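Local coordinates for Phthiocerol/phenolphthiocerol synthesis polyketide synthase type I PpsC (Mycobacterium tuberculosis, PDB 5NJI), which helps build phthiocerol lipids as a type I polyketide synthase, its dehydratase domain probably removing water from beta-hydroxyacyl intermediates, at residues Gly188-Gly196 with Ala207-Ala215; Ala232-Ala242 with Ala282-Leu293. The protein carries 1 engineered substitution. All blocks are in the same frame, centred on the assembly; numbering follows the deposited sequence.

Interaction 1 of 2, residues Gly188-Gly196 with Ala207-Ala215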
loop_
_atom_site.group_PDB
_atom_site.type_symbol
_atom_site.label_atom_id
_atom_site.label_comp_id
_atom_site.label_asym_id
_atom_site.label_seq_id
_atom_site.Cartn_x
_atom_site.Cartn_y
_atom_site.Cartn_z
ATOM N N GLY A 188 12.811 7.125 2.381
ATOM C CA GLY A 188 13.165 8.423 2.899
ATOM C C GLY A 188 12.321 8.803 4.101
ATOM O O GLY A 188 11.488 8.037 4.586
ATOM N N PRO A 189 12.525 10.029 4.597
ATOM C CA PRO A 189 11.915 10.400 5.890
ATOM C C PRO A 189 10.401 10.266 5.940
ATOM O O PRO A 189 9.842 9.905 6.983
ATOM C CB PRO A 189 12.361 11.857 6.063
ATOM C CG PRO A 189 13.659 11.933 5.326
ATOM C CD PRO A 189 13.512 11.029 4.142
ATOM N N ALA A 190 9.710 10.552 4.837
ATOM C CA ALA A 190 8.265 10.488 4.862
ATOM C C ALA A 190 7.760 9.082 5.162
ATOM O O ALA A 190 6.654 8.943 5.679
ATOM C CB ALA A 190 7.698 10.988 3.543
ATOM N N PHE A 191 8.545 8.053 4.873
ATOM C CA PHE A 191 8.143 6.666 5.071
ATOM C C PHE A 191 8.727 6.037 6.322
ATOM O O PHE A 191 8.466 4.866 6.576
ATOM C CB PHE A 191 8.550 5.820 3.854
ATOM C CG PHE A 191 7.680 6.033 2.644
ATOM C CD1 PHE A 191 7.865 7.118 1.810
ATOM C CD2 PHE A 191 6.660 5.138 2.353
ATOM C CE1 PHE A 191 7.044 7.333 0.708
ATOM C CE2 PHE A 191 5.828 5.342 1.243
ATOM C CZ PHE A 191 6.030 6.432 0.414
ATOM N N GLN A 192 9.522 6.772 7.098
ATOM C CA GLN A 192 10.177 6.205 8.277
ATOM C C GLN A 192 9.268 6.358 9.494
ATOM O O GLN A 192 9.541 7.096 10.450
ATOM C CB GLN A 192 11.534 6.865 8.485
ATOM C CG GLN A 192 12.577 6.452 7.435
ATOM C CD GLN A 192 13.842 7.292 7.501
ATOM O OE1 GLN A 192 14.134 7.891 8.532
ATOM N NE2 GLN A 192 14.586 7.360 6.392
ATOM N N GLY A 193 8.170 5.614 9.448
ATOM C CA GLY A 193 7.139 5.680 10.460
ATOM C C GLY A 193 7.189 4.631 11.545
ATOM O O GLY A 193 6.397 4.709 12.478
ATOM N N ILE A 194 8.091 3.666 11.476
ATOM C CA ILE A 194 8.221 2.703 12.561
ATOM C C ILE A 194 9.102 3.325 13.639
ATOM O O ILE A 194 10.273 3.631 13.400
ATOM C CB ILE A 194 8.782 1.372 12.049
ATOM C CG1 ILE A 194 7.701 0.691 11.193
ATOM C CG2 ILE A 194 9.165 0.478 13.204
ATOM C CD1 ILE A 194 8.083 -0.616 10.603
ATOM N N VAL A 195 8.534 3.528 14.825
ATOM C CA VAL A 195 9.252 4.189 15.910
ATOM C C VAL A 195 9.437 3.292 17.116
ATOM O O VAL A 195 10.182 3.665 18.034
ATOM C CB VAL A 195 8.581 5.517 16.321
ATOM C CG1 VAL A 195 8.659 6.472 15.173
ATOM C CG2 VAL A 195 7.140 5.318 16.755
ATOM N N GLY A 196 8.813 2.133 17.135
ATOM C CA GLY A 196 9.115 1.113 18.123
ATOM C C GLY A 196 8.843 -0.232 17.502
ATOM O O GLY A 196 7.979 -0.363 16.633
ATOM N N ALA A 207 4.850 -3.361 15.870
ATOM C CA ALA A 207 5.463 -2.054 15.719
ATOM C C ALA A 207 4.555 -0.953 16.252
ATOM O O ALA A 207 3.337 -0.975 16.060
ATOM C CB ALA A 207 5.788 -1.764 14.250
ATOM N N GLN A 208 5.168 0.035 16.882
ATOM C CA GLN A 208 4.531 1.311 17.124
ATOM C C GLN A 208 4.802 2.190 15.915
ATOM O O GLN A 208 5.956 2.313 15.508
ATOM C CB GLN A 208 5.101 1.961 18.390
ATOM C CG GLN A 208 4.383 3.217 18.862
ATOM C CD GLN A 208 3.144 2.909 19.678
ATOM O OE1 GLN A 208 3.037 1.846 20.286
ATOM N NE2 GLN A 208 2.200 3.839 19.694
ATOM N N VAL A 209 3.753 2.800 15.356
ATOM C CA VAL A 209 3.872 3.533 14.100
ATOM C C VAL A 209 3.326 4.943 14.238
ATOM O O VAL A 209 2.490 5.246 15.087
ATOM C CB VAL A 209 3.185 2.795 12.929
ATOM C CG1 VAL A 209 3.842 1.431 12.731
ATOM C CG2 VAL A 209 1.681 2.681 13.109
ATOM N N ARG A 210 3.834 5.823 13.378
ATOM C CA ARG A 210 3.392 7.202 13.330
ATOM C C ARG A 210 3.556 7.665 11.895
ATOM O O ARG A 210 4.385 7.136 11.154
ATOM C CB ARG A 210 4.207 8.097 14.258
ATOM C CG ARG A 210 5.565 8.427 13.688
ATOM C CD ARG A 210 6.436 9.151 14.686
ATOM N NE ARG A 210 5.955 10.501 14.956
ATOM C CZ ARG A 210 6.243 11.554 14.194
ATOM N NH1 ARG A 210 7.000 11.408 13.112
ATOM N NH2 ARG A 210 5.773 12.753 14.508
ATOM N N LEU A 211 2.744 8.629 11.502
ATOM C CA LEU A 211 2.837 9.185 10.172
ATOM C C LEU A 211 3.753 10.402 10.205
ATOM O O LEU A 211 3.428 11.380 10.891
ATOM C CB LEU A 211 1.465 9.576 9.680
ATOM C CG LEU A 211 1.376 10.018 8.228
ATOM C CD1 LEU A 211 1.755 8.851 7.283
ATOM C CD2 LEU A 211 -0.011 10.518 7.907
ATOM N N PRO A 212 4.911 10.374 9.535
ATOM C CA PRO A 212 5.791 11.545 9.571
ATOM C C PRO A 212 5.105 12.770 8.996
ATOM O O PRO A 212 4.238 12.682 8.130
ATOM C CB PRO A 212 6.995 11.115 8.726
ATOM C CG PRO A 212 7.011 9.630 8.813
ATOM C CD PRO A 212 5.555 9.245 8.838
ATOM N N ALA A 213 5.512 13.940 9.502
ATOM C CA ALA A 213 4.878 15.186 9.090
ATOM C C ALA A 213 4.964 15.393 7.589
ATOM O O ALA A 213 4.019 15.911 6.978
ATOM C CB ALA A 213 5.519 16.370 9.814
ATOM N N SER A 214 6.087 15.004 6.974
ATOM C CA SER A 214 6.271 15.230 5.544
ATOM C C SER A 214 5.392 14.341 4.685
ATOM O O SER A 214 5.392 14.496 3.459
ATOM C CB SER A 214 7.737 15.028 5.147
ATOM O OG SER A 214 8.185 13.708 5.427
ATOM N N ALA A 215 4.666 13.409 5.281
ATOM C CA ALA A 215 3.685 12.613 4.570
ATOM C C ALA A 215 2.275 13.171 4.696
ATOM O O ALA A 215 1.361 12.644 4.055
ATOM C CB ALA A 215 3.708 11.173 5.087
HETATM O O HOH W 1 9.034 9.167 12.003
#
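P189 and A190 rest on P212 and S214 at the open end of a beta hairpin, strands 194-200 and 205-209. The hairpin belongs to the hotdog architecture of polyketide synthase dehydratases, and a classic beta bulge interrupts its pairing. P189 and A190 sit in a short 3-10 turn. Their carbonyls converge on the P212 ring, with A190 O 3.2 Å from P212 CG. A190 O is buried and has no hydrogen-bond partner in the model; across the contact it meets carbons of P212 and the CB of A215. S214 OG, set between its own backbone N and carbonyl carbon (chi1 60°), reaches back to 3.3 Å from A190 CB. Q192 is the centre of an inverse gamma turn. Its O accepts from a water at 2.6 Å, and that water lies in the guanidinium plane of R210 and accepts from NH1. The side-chain NE2 of Q192 is hydrogen-bonded to H187 O. G193 O takes the N-H of R210 in the carbonyl plane (N to O 2.9 Å) and also meets the CA-H of V209. I194 and V209 form a non-hydrogen-bonded pair. I194 divides its branches: CG1 touches V209 CG1, while CG2 lies 4.2 Å from A207 CB. Helices 226-234 and 173-182 cover this face. V195 puts CG1 3.5 Å from R210 CD, the two side chains crossing at about a right angle. At the bulge, V195 and G196 share Q208 O as acceptor. V195 N comes nearly straight on, whereas the bond from G196 N is longer (N to Q208 O 3.3 Å), its donor tilted 21° from the carbonyl plane. In return, Q208 N donates to G196 O at 2.8 Å, from 45° above that carbonyl's plane.

Interaction 2 of 2, residues Ala232-Ala242 with Ala282-Leu293. With 8Z2 (~{S}-[2-[3-[[(2~{R})-4-[[[(2~{R},3~{S},4~{R},5~{R})-5-(6-aminopurin-9-yl)-4-oxidanyl-3-phosphonooxy-oxolan-2-yl]methoxy-oxidanyl-phosphoryl]oxy-oxidanyl-phosphoryl]oxy-3,3-dimethyl-2-oxidanyl-butanoyl]amino]propanoylamino]ethyl] (~{E})-dodec-2-enethioate), chain B.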
loop_
_atom_site.group_PDB
_atom_site.type_symbol
_atom_site.label_atom_id
_atom_site.label_comp_id
_atom_site.label_asym_id
_atom_site.label_seq_id
_atom_site.Cartn_x
_atom_site.Cartn_y
_atom_site.Cartn_z
ATOM N N ALA A 232 2.806 0.207 7.632
ATOM C CA ALA A 232 2.280 -1.038 8.191
ATOM C C ALA A 232 2.959 -2.261 7.577
ATOM O O ALA A 232 3.318 -3.199 8.292
ATOM C CB ALA A 232 0.770 -1.113 7.989
ATOM N N LEU A 233 3.158 -2.270 6.256
ATOM C CA LEU A 233 3.816 -3.398 5.587
ATOM C C LEU A 233 5.273 -3.562 5.999
ATOM O O LEU A 233 5.788 -4.683 6.000
ATOM C CB LEU A 233 3.757 -3.217 4.068
ATOM C CG LEU A 233 2.372 -3.157 3.428
ATOM C CD1 LEU A 233 2.523 -2.874 1.942
ATOM C CD2 LEU A 233 1.612 -4.463 3.667
ATOM N N GLN A 234 5.959 -2.461 6.324
ATOM C CA GLN A 234 7.357 -2.527 6.713
ATOM C C GLN A 234 7.555 -3.436 7.912
ATOM O O GLN A 234 8.648 -3.977 8.092
ATOM C CB GLN A 234 7.875 -1.139 7.049
ATOM C CG GLN A 234 8.020 -0.201 5.877
ATOM C CD GLN A 234 8.249 1.215 6.348
ATOM O OE1 GLN A 234 8.624 1.441 7.490
ATOM N NE2 GLN A 234 7.988 2.188 5.476
ATOM N N THR A 235 6.517 -3.604 8.732
ATOM C CA THR A 235 6.602 -4.468 9.906
ATOM C C THR A 235 6.987 -5.886 9.522
ATOM O O THR A 235 7.596 -6.604 10.323
ATOM C CB THR A 235 5.264 -4.483 10.646
ATOM O OG1 THR A 235 4.295 -5.163 9.857
ATOM C CG2 THR A 235 4.755 -3.103 10.912
ATOM N N LEU A 236 6.635 -6.313 8.306
ATOM C CA LEU A 236 6.946 -7.667 7.869
ATOM C C LEU A 236 8.443 -7.894 7.791
ATOM O O LEU A 236 8.890 -9.039 7.909
ATOM C CB LEU A 236 6.299 -7.937 6.516
ATOM C CG LEU A 236 4.774 -7.907 6.555
ATOM C CD1 LEU A 236 4.238 -7.986 5.127
ATOM C CD2 LEU A 236 4.173 -9.026 7.421
ATOM N N GLY A 237 9.219 -6.819 7.661
ATOM C CA GLY A 237 10.665 -6.895 7.632
ATOM C C GLY A 237 11.293 -7.283 8.949
ATOM O O GLY A 237 12.490 -7.584 8.976
ATOM N N ALA A 238 10.530 -7.271 10.033
ATOM C CA ALA A 238 11.055 -7.627 11.345
ATOM C C ALA A 238 10.613 -9.005 11.800
ATOM O O ALA A 238 10.980 -9.419 12.901
ATOM C CB ALA A 238 10.640 -6.587 12.384
ATOM N N THR A 239 9.847 -9.730 10.988
ATOM C CA THR A 239 9.442 -11.078 11.357
ATOM C C THR A 239 10.638 -12.028 11.337
ATOM O O THR A 239 11.669 -11.763 10.726
ATOM C CB THR A 239 8.373 -11.611 10.407
ATOM O OG1 THR A 239 8.882 -11.584 9.072
ATOM C CG2 THR A 239 7.081 -10.786 10.526
ATOM N N ARG A 240 10.475 -13.168 12.013
ATOM C CA ARG A 240 11.528 -14.179 11.993
ATOM C C ARG A 240 11.844 -14.620 10.570
ATOM O O ARG A 240 13.014 -14.768 10.205
ATOM C CB ARG A 240 11.133 -15.382 12.846
ATOM C CG ARG A 240 12.258 -16.421 12.961
ATOM C CD ARG A 240 12.177 -17.221 14.252
ATOM N NE ARG A 240 10.839 -17.748 14.497
ATOM C CZ ARG A 240 10.553 -18.675 15.403
ATOM N NH1 ARG A 240 11.511 -19.198 16.156
ATOM N NH2 ARG A 240 9.303 -19.087 15.553
ATOM N N THR A 241 10.815 -14.839 9.746
ATOM C CA THR A 241 11.057 -15.232 8.364
ATOM C C THR A 241 11.918 -14.199 7.652
ATOM O O THR A 241 12.844 -14.546 6.909
ATOM C CB THR A 241 9.722 -15.421 7.642
ATOM O OG1 THR A 241 8.986 -16.457 8.283
ATOM C CG2 THR A 241 9.922 -15.802 6.189
ATOM N N ALA A 242 11.644 -12.918 7.887
ATOM C CA ALA A 242 12.391 -11.872 7.205
ATOM C C ALA A 242 13.830 -11.796 7.690
ATOM O O ALA A 242 14.749 -11.610 6.888
ATOM C CB ALA A 242 11.709 -10.522 7.402
ATOM N N ALA A 282 0.968 -1.664 14.495
ATOM C CA ALA A 282 0.874 -2.607 13.397
ATOM C C ALA A 282 1.438 -3.946 13.836
ATOM O O ALA A 282 2.473 -4.004 14.513
ATOM C CB ALA A 282 1.628 -2.087 12.167
ATOM N N VAL A 283 0.745 -5.022 13.466
ATOM C CA VAL A 283 1.172 -6.382 13.761
ATOM C C VAL A 283 1.250 -7.131 12.431
ATOM O O VAL A 283 0.288 -7.123 11.655
ATOM C CB VAL A 283 0.217 -7.076 14.745
ATOM C CG1 VAL A 283 0.720 -8.468 15.078
ATOM C CG2 VAL A 283 0.062 -6.235 15.999
ATOM N N GLY A 284 2.401 -7.723 12.153
ATOM C CA GLY A 284 2.626 -8.401 10.886
ATOM C C GLY A 284 3.193 -9.789 11.086
ATOM O O GLY A 284 4.046 -10.008 11.947
ATOM N N SER A 285 2.704 -10.733 10.277
ATOM C CA SER A 285 3.211 -12.095 10.250
ATOM C C SER A 285 3.562 -12.456 8.818
ATOM O O SER A 285 2.899 -12.022 7.871
ATOM C CB SER A 285 2.192 -13.104 10.825
ATOM O OG SER A 285 0.991 -13.095 10.088
ATOM N N LEU A 286 4.622 -13.245 8.670
ATOM C CA LEU A 286 5.160 -13.603 7.372
ATOM C C LEU A 286 5.513 -15.079 7.364
ATOM O O LEU A 286 6.062 -15.595 8.346
ATOM C CB LEU A 286 6.392 -12.760 7.066
ATOM C CG LEU A 286 6.991 -12.764 5.661
ATOM C CD1 LEU A 286 6.077 -12.054 4.683
ATOM C CD2 LEU A 286 8.316 -12.084 5.677
ATOM N N ALA A 287 5.156 -15.763 6.275
ATOM C CA ALA A 287 5.462 -17.171 6.067
ATOM C C ALA A 287 6.024 -17.371 4.663
ATOM O O ALA A 287 5.685 -16.642 3.722
ATOM C CB ALA A 287 4.203 -18.049 6.255
ATOM N N ALA A 288 6.912 -18.351 4.525
ATOM C CA ALA A 288 7.370 -18.772 3.211
ATOM C C ALA A 288 6.276 -19.530 2.472
ATOM O O ALA A 288 5.498 -20.287 3.069
ATOM C CB ALA A 288 8.618 -19.651 3.334
ATOM N N ALA A 289 6.244 -19.337 1.156
ATOM C CA ALA A 289 5.335 -20.028 0.248
ATOM C C ALA A 289 6.195 -20.420 -0.956
ATOM O O ALA A 289 6.240 -19.743 -1.982
ATOM C CB ALA A 289 4.143 -19.160 -0.143
ATOM N N GLY A 290 6.925 -21.515 -0.807
ATOM C CA GLY A 290 7.893 -21.877 -1.825
ATOM C C GLY A 290 8.944 -20.789 -1.954
ATOM O O GLY A 290 9.587 -20.392 -0.971
ATOM N N ASP A 291 9.097 -20.272 -3.169
ATOM C CA ASP A 291 10.083 -19.238 -3.449
ATOM C C ASP A 291 9.553 -17.848 -3.163
ATOM O O ASP A 291 10.283 -16.872 -3.342
ATOM C CB ASP A 291 10.547 -19.311 -4.909
ATOM C CG ASP A 291 9.432 -19.056 -5.898
ATOM O OD1 ASP A 291 8.243 -19.216 -5.532
ATOM O OD2 ASP A 291 9.751 -18.710 -7.056
ATOM N N ARG A 292 8.311 -17.738 -2.727
ATOM C CA ARG A 292 7.703 -16.460 -2.406
ATOM C C ARG A 292 7.466 -16.361 -0.908
ATOM O O ARG A 292 7.684 -17.315 -0.155
ATOM C CB ARG A 292 6.404 -16.290 -3.187
ATOM C CG ARG A 292 6.668 -16.189 -4.674
ATOM C CD ARG A 292 5.606 -15.433 -5.415
ATOM N NE ARG A 292 6.122 -15.009 -6.712
ATOM C CZ ARG A 292 5.389 -14.458 -7.664
ATOM N NH1 ARG A 292 4.093 -14.268 -7.474
ATOM N NH2 ARG A 292 5.959 -14.104 -8.806
ATOM N N LEU A 293 7.043 -15.173 -0.479
ATOM C CA LEU A 293 6.682 -14.903 0.906
ATOM C C LEU A 293 5.254 -14.387 0.949
ATOM O O LEU A 293 4.829 -13.663 0.041
ATOM C CB LEU A 293 7.636 -13.876 1.526
ATOM C CG LEU A 293 9.112 -14.248 1.441
ATOM C CD1 LEU A 293 9.951 -13.008 1.701
ATOM C CD2 LEU A 293 9.471 -15.344 2.423
HETATM C C2 8Z2 B . -2.159 -11.262 -15.323
HETATM C C4 8Z2 B . 0.136 -11.492 -15.732
HETATM C C5 8Z2 B . -0.079 -11.290 -17.011
HETATM C C6 8Z2 B . -1.289 -11.097 -17.471
HETATM C C8 8Z2 B . 2.004 -11.590 -16.795
HETATM C C10 8Z2 B . 10.505 -7.490 3.686
HETATM C C11 8Z2 B . 10.493 -8.896 4.131
HETATM C C12 8Z2 B . 11.721 -9.593 3.684
HETATM N N9 8Z2 B . 1.439 -11.618 -15.591
HETATM N N7 8Z2 B . 1.067 -11.326 -17.643
HETATM N N3 8Z2 B . -0.890 -11.484 -14.862
HETATM N N1 8Z2 B . -2.350 -11.082 -16.663
HETATM N N6 8Z2 B . -1.349 -10.915 -18.767
HETATM C "C1'" 8Z2 B . 1.606 -11.865 -14.016
HETATM C "C2'" 8Z2 B . 1.301 -13.314 -13.975
HETATM O "O2'" 8Z2 B . 0.405 -13.286 -12.872
HETATM C "C3'" 8Z2 B . 2.767 -13.968 -13.791
HETATM O "O3'" 8Z2 B . 2.711 -15.359 -14.224
HETATM C "C4'" 8Z2 B . 3.014 -13.212 -12.322
HETATM O "O4'" 8Z2 B . 2.651 -11.831 -12.792
HETATM C "C5'" 8Z2 B . 4.327 -13.076 -11.567
HETATM O "O5'" 8Z2 B . 5.330 -12.385 -12.211
HETATM P P1 8Z2 B . 5.919 -12.689 -13.532
HETATM O O11 8Z2 B . 5.004 -11.897 -14.346
HETATM O O12 8Z2 B . 5.747 -14.064 -14.066
HETATM O O6 8Z2 B . 7.539 -12.180 -13.698
HETATM P P2 8Z2 B . 7.893 -10.872 -14.575
HETATM O O21 8Z2 B . 6.705 -10.408 -15.520
HETATM O O22 8Z2 B . 9.013 -10.682 -15.403
HETATM O O7 8Z2 B . 8.065 -9.926 -13.254
HETATM C CPA 8Z2 B . 8.160 -10.309 -11.871
HETATM C CPB 8Z2 B . 8.307 -8.954 -11.127
HETATM C CP8 8Z2 B . 7.094 -8.095 -11.528
HETATM C CP7 8Z2 B . 8.343 -9.119 -9.642
HETATM C CP9 8Z2 B . 9.598 -8.288 -11.591
HETATM O OP3 8Z2 B . 5.988 -8.797 -11.118
HETATM C CP6 8Z2 B . 7.071 -6.673 -10.910
HETATM O OP2 8Z2 B . 7.950 -5.932 -11.167
HETATM N NP2 8Z2 B . 5.972 -6.291 -10.276
HETATM C CP5 8Z2 B . 5.729 -4.990 -9.695
HETATM C CP4 8Z2 B . 6.128 -5.001 -8.231
HETATM C CP3 8Z2 B . 5.866 -3.592 -7.652
HETATM O OP1 8Z2 B . 5.841 -2.650 -8.368
HETATM N NP1 8Z2 B . 5.696 -3.481 -6.357
HETATM C CP2 8Z2 B . 5.403 -2.231 -5.724
HETATM C CP1 8Z2 B . 6.612 -1.375 -5.598
HETATM S S 8Z2 B . 7.815 -2.099 -4.440
HETATM P P3 8Z2 B . 2.282 -15.572 -15.918
HETATM O O31 8Z2 B . 3.208 -14.361 -16.646
HETATM O O32 8Z2 B . 0.995 -15.191 -16.331
HETATM O O33 8Z2 B . 2.592 -16.826 -16.612
HETATM C CA1 8Z2 B . 7.145 -1.839 -3.086
HETATM C CA2 8Z2 B . 7.918 -2.277 -1.899
HETATM O OA1 8Z2 B . 6.095 -1.326 -2.860
HETATM C CA3 8Z2 B . 7.294 -2.097 -0.571
HETATM C CA4 8Z2 B . 8.050 -2.579 0.598
HETATM C CA5 8Z2 B . 7.240 -2.586 1.869
HETATM C CA6 8Z2 B . 8.066 -3.153 3.014
HETATM C CA7 8Z2 B . 8.156 -4.694 2.935
HETATM C CA8 8Z2 B . 9.310 -5.256 3.741
HETATM C CA9 8Z2 B . 9.235 -6.788 3.988
HETATM O O HOH W 2 8.064 -15.503 10.604
#
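T235, L236, T239 and T241 meet strand 281-289 where helix 226-234 gives way to a 3-10 turn and helix 240-246, against a sheet of the hotdog fold. T235 turns OG1 back to its own segment, where it donates to A232 O at 2.7 Å. Its CG2 is left to meet A282 CB at 3.5 Å. L236 runs its CD2 branch over G284 to within 3.3 Å of S285 O. T239 is the N-cap of helix 240-246. With chi1 at 58°, its OG1 donates to L236 O and accepts from A242 N, while CG2 lies 3.4 Å from G284 O. L286 crosses T239 at about a right angle; CG anti to its backbone N (chi1 -169°) carries CD2 to A242 CB, 4.1 Å away. T241 CG2 packs 3.8 Å from L293 CD2, and a water links T241 N to L286 O. On its ligand side, A242 CB touches C12, the end of the bound acyl chain, at 3.8 Å. T235 and T239 spend their hydroxyls on carbonyls of their own segment, and carbon-to-carbon and carbon-to-carbonyl contacts make much of the rest. With L286 CD2 and A242 CB beside the acyl end, this is consistent with an apolar tunnel wall.

Interactions 1 and 2 have centres 19 Å apart but meet directly. Strands 205-209 and 281-289 are neighbours, joined by a probable hydrogen bond from A207 N to A282 O (2.8 Å). A207 CB also packs on T235 CG2 at 3.7 Å. A second junction lies at Q234: its NE2 is 2.9 Å from F191 O, a probable hydrogen bond, and its CB is 3.6 Å from I194 CD1. Q234 also lines the pocket, its CA 3.8 Å from CA6 of the acyl-CoA. The nearest atoms of the I194 side chain and the ligand are about 8 Å apart. Interaction 2 therefore forms pocket wall, holding L233, Q234, G237, A242 and R292, and interaction 1 backs it through Q234.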